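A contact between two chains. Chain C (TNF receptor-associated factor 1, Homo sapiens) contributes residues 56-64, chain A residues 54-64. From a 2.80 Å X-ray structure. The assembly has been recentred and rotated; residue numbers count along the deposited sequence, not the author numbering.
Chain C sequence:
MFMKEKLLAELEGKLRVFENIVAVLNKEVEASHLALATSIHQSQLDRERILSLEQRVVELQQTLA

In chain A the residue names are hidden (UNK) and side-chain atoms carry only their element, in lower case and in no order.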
# COMPACT_ATOMS: atom_id res chain seq x y z
N ARG C 56 0.27 7.54 37.19
CA ARG C 56 1.48 7.17 37.90
C ARG C 56 2.38 8.36 38.17
O ARG C 56 2.99 8.45 39.25
CB ARG C 56 2.29 6.15 37.11
CG ARG C 56 1.79 4.74 37.25
CD ARG C 56 2.46 3.83 36.24
NE ARG C 56 3.77 3.36 36.68
CZ ARG C 56 4.58 2.60 35.95
NH1 ARG C 56 5.75 2.20 36.43
NH2 ARG C 56 4.21 2.23 34.72
N VAL C 57 2.48 9.24 37.18
CA VAL C 57 3.36 10.41 37.25
C VAL C 57 2.82 11.54 38.12
O VAL C 57 3.58 12.20 38.83
CB VAL C 57 3.70 10.99 35.86
CG1 VAL C 57 4.01 12.48 35.94
CG2 VAL C 57 4.87 10.23 35.23
N VAL C 58 1.52 11.79 38.04
CA VAL C 58 0.87 12.72 38.95
C VAL C 58 1.10 12.26 40.41
O VAL C 58 1.39 13.06 41.29
CB VAL C 58 -0.64 12.88 38.61
CG1 VAL C 58 -1.50 12.85 39.89
CG2 VAL C 58 -0.85 14.17 37.82
N GLU C 59 1.01 10.95 40.63
CA GLU C 59 1.29 10.37 41.94
C GLU C 59 2.66 10.80 42.45
O GLU C 59 2.80 11.25 43.58
CB GLU C 59 1.24 8.85 41.89
CG GLU C 59 0.46 8.24 43.03
CD GLU C 59 -1.00 8.66 42.99
OE1 GLU C 59 -1.56 8.75 41.87
OE2 GLU C 59 -1.57 8.91 44.07
N LEU C 60 3.67 10.63 41.60
CA LEU C 60 5.02 11.00 41.95
C LEU C 60 5.16 12.49 42.23
O LEU C 60 5.89 12.89 43.13
CB LEU C 60 5.99 10.59 40.86
CG LEU C 60 6.52 9.16 41.02
CD1 LEU C 60 5.36 8.18 41.15
CD2 LEU C 60 7.43 8.81 39.86
N GLN C 61 4.45 13.32 41.46
CA GLN C 61 4.47 14.76 41.70
C GLN C 61 3.99 15.10 43.12
O GLN C 61 4.49 16.04 43.73
CB GLN C 61 3.60 15.49 40.68
CG GLN C 61 4.24 15.65 39.30
CD GLN C 61 3.27 16.22 38.25
OE1 GLN C 61 2.10 15.82 38.16
NE2 GLN C 61 3.77 17.15 37.44
N GLN C 62 3.03 14.33 43.62
CA GLN C 62 2.35 14.67 44.87
C GLN C 62 2.92 14.01 46.13
O GLN C 62 2.54 14.39 47.24
CB GLN C 62 0.86 14.40 44.75
CG GLN C 62 0.14 15.36 43.82
CD GLN C 62 -1.33 15.01 43.65
OE1 GLN C 62 -1.81 14.03 44.22
NE2 GLN C 62 -2.04 15.81 42.85
N THR C 63 3.81 13.04 45.97
CA THR C 63 4.63 12.61 47.10
C THR C 63 6.05 13.14 46.92
O THR C 63 7.01 12.40 47.05
CB THR C 63 4.63 11.08 47.35
OG1 THR C 63 5.02 10.38 46.16
CG2 THR C 63 3.24 10.60 47.80
N LEU C 64 6.14 14.43 46.61
CA LEU C 64 7.40 15.17 46.57
C LEU C 64 7.18 16.56 47.15
O LEU C 64 8.03 17.43 47.04
CB LEU C 64 7.94 15.32 45.14
CG LEU C 64 8.78 14.19 44.55
CD1 LEU C 64 9.82 14.73 43.57
CD2 LEU C 64 9.47 13.38 45.62
N UNK A 54 8.31 15.75 29.59
CA UNK A 54 8.66 17.01 30.19
C UNK A 54 8.52 16.90 31.73
O UNK A 54 9.38 17.39 32.48
o UNK A 54 8.35 19.40 29.77
c UNK A 54 7.76 18.12 29.63
N UNK A 55 7.46 16.24 32.19
CA UNK A 55 7.24 16.08 33.62
C UNK A 55 8.18 15.05 34.24
O UNK A 55 8.48 15.11 35.44
c UNK A 55 4.75 16.74 33.58
c UNK A 55 3.34 16.21 33.84
c UNK A 55 5.79 15.69 33.92
n UNK A 55 2.13 18.36 34.29
c UNK A 55 2.26 17.18 33.37
N UNK A 56 8.63 14.10 33.43
CA UNK A 56 9.55 13.07 33.92
C UNK A 56 10.97 13.63 34.06
O UNK A 56 11.66 13.32 35.04
c UNK A 56 9.49 11.77 33.07
c UNK A 56 8.21 11.03 33.36
c UNK A 56 10.66 10.86 33.36
N UNK A 57 11.39 14.49 33.13
CA UNK A 57 12.67 15.17 33.26
C UNK A 57 12.73 16.05 34.51
O UNK A 57 13.68 15.96 35.28
c UNK A 57 14.80 17.24 30.69
n UNK A 57 15.93 16.87 30.10
o UNK A 57 14.08 18.13 30.25
c UNK A 57 14.43 16.49 31.97
c UNK A 57 12.99 15.99 32.01
N UNK A 58 11.71 16.89 34.71
CA UNK A 58 11.63 17.76 35.89
C UNK A 58 11.83 16.97 37.20
O UNK A 58 12.56 17.41 38.10
c UNK A 58 10.30 18.53 35.91
o UNK A 58 10.96 21.13 37.03
c UNK A 58 9.85 19.02 37.30
n UNK A 58 10.90 20.27 39.10
c UNK A 58 10.62 20.24 37.80
N UNK A 59 11.18 15.80 37.28
CA UNK A 59 11.31 14.90 38.43
C UNK A 59 12.72 14.34 38.61
O UNK A 59 13.31 14.44 39.69
c UNK A 59 8.49 14.62 39.76
c UNK A 59 8.83 14.00 38.42
c UNK A 59 8.05 12.71 38.20
c UNK A 59 10.33 13.74 38.31
N UNK A 60 13.24 13.71 37.57
CA UNK A 60 14.59 13.18 37.60
C UNK A 60 15.63 14.20 38.11
O UNK A 60 16.48 13.85 38.93
o UNK A 60 14.32 9.68 34.38
o UNK A 60 14.85 11.63 33.46
c UNK A 60 14.97 12.68 36.21
c UNK A 60 13.98 11.64 35.70
c UNK A 60 14.42 10.94 34.42
N UNK A 61 15.54 15.44 37.63
CA UNK A 61 16.41 16.53 38.05
C UNK A 61 16.23 16.78 39.54
O UNK A 61 17.19 17.09 40.25
c UNK A 61 16.81 17.94 35.96
n UNK A 61 17.15 16.97 33.09
c UNK A 61 16.07 17.79 37.28
n UNK A 61 16.70 19.13 33.77
c UNK A 61 15.97 18.75 34.98
c UNK A 61 17.23 18.28 32.89
n UNK A 61 17.85 18.75 31.81
N UNK A 62 14.98 16.65 39.99
CA UNK A 62 14.63 16.91 41.38
C UNK A 62 15.38 16.04 42.39
O UNK A 62 15.54 16.41 43.56
o UNK A 62 12.45 17.99 41.26
c UNK A 62 13.11 16.78 41.57
N UNK A 63 15.85 14.88 41.94
CA UNK A 63 16.43 13.92 42.86
C UNK A 63 17.80 13.38 42.43
O UNK A 63 18.39 12.54 43.11
c UNK A 63 14.75 10.45 42.27
c UNK A 63 15.46 12.72 43.11
c UNK A 63 14.03 13.20 43.33
c UNK A 63 15.50 11.72 41.95
N UNK A 64 18.31 13.88 41.31
CA UNK A 64 19.45 13.25 40.65
C UNK A 64 18.99 12.09 39.78
O UNK A 64 18.69 12.22 38.58

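Position 54 carries one carbon and then one oxygen. The side chain is out of reach of chain C. This is Ser A54.

Position 55 has four carbons in a row ending in nitrogen. Its CB lies 4.2 Å from CG1 of Val C57. This is Lys A55; its CD lies 3.7 Å from NE2 of Gln C61. NZ of Lys A55 is about as near, 3.8 Å from NE2 of Gln C61, but both are donors and no hydrogen bond forms.

Position 56 has one carbon carrying two more, and is Val A56. Its CG2 meets CG2 of Val C57 at 3.9 Å, although its CA-to-CB bond points sideways. Both valines are buried.

Position 57 has three carbons, the third carrying one oxygen and one nitrogen. That is an amide, one carbon longer than asparagine: Gln A57. It is out of reach.

Position 58 shows the same set of atoms and is Gln A58. It also stays clear of chain C.

Position 59 has four carbons, forked at the second, which gives Leu A59. CD1 of Leu A59 packs 4.0 Å from CB of Leu C60. CD2 of Leu A59 lies 4.0 Å from CD1 of Leu C64 and 4.4 Å from CG of Gln C61.

Position 60 has three carbons, the third carrying two oxygens. This carboxylate is Glu A60, with no contact to chain C.

Position 61 has three carbons, a nitrogen, and a carbon carrying two more nitrogens. The guanidinium identifies Arg A61. It too is out of reach.

Position 62 has one carbon and one oxygen. Its CB is 4.4 Å from CD1 of Leu C64. This is Ser A62, whose OG donates to O of Gln A58 at 3.2 Å, one turn back.

Position 63 has four carbons, forked at the first, with one arm two carbons long: Ile A63. Its CG2 is 4.5 Å from CD1 of Leu C64.

Position 64 has no side-chain atoms. Its phi of 83° would jam a CB against the preceding carbonyl oxygen, so it is Gly A64.

The two helices run in the same general direction, 33° apart, with axes 10.8 Å apart at closest approach. No hydrogen bond crosses between the stretches. The contact is mainly apolar packing. Leu A59 has the largest covered area, 87 Å², and touches Leu C60, Gln C61 and Leu C64. Beyond the helix of chain C, Leu C64 reaches back to extend the packing.

Chain A (54-64) SKVQQLERSIG
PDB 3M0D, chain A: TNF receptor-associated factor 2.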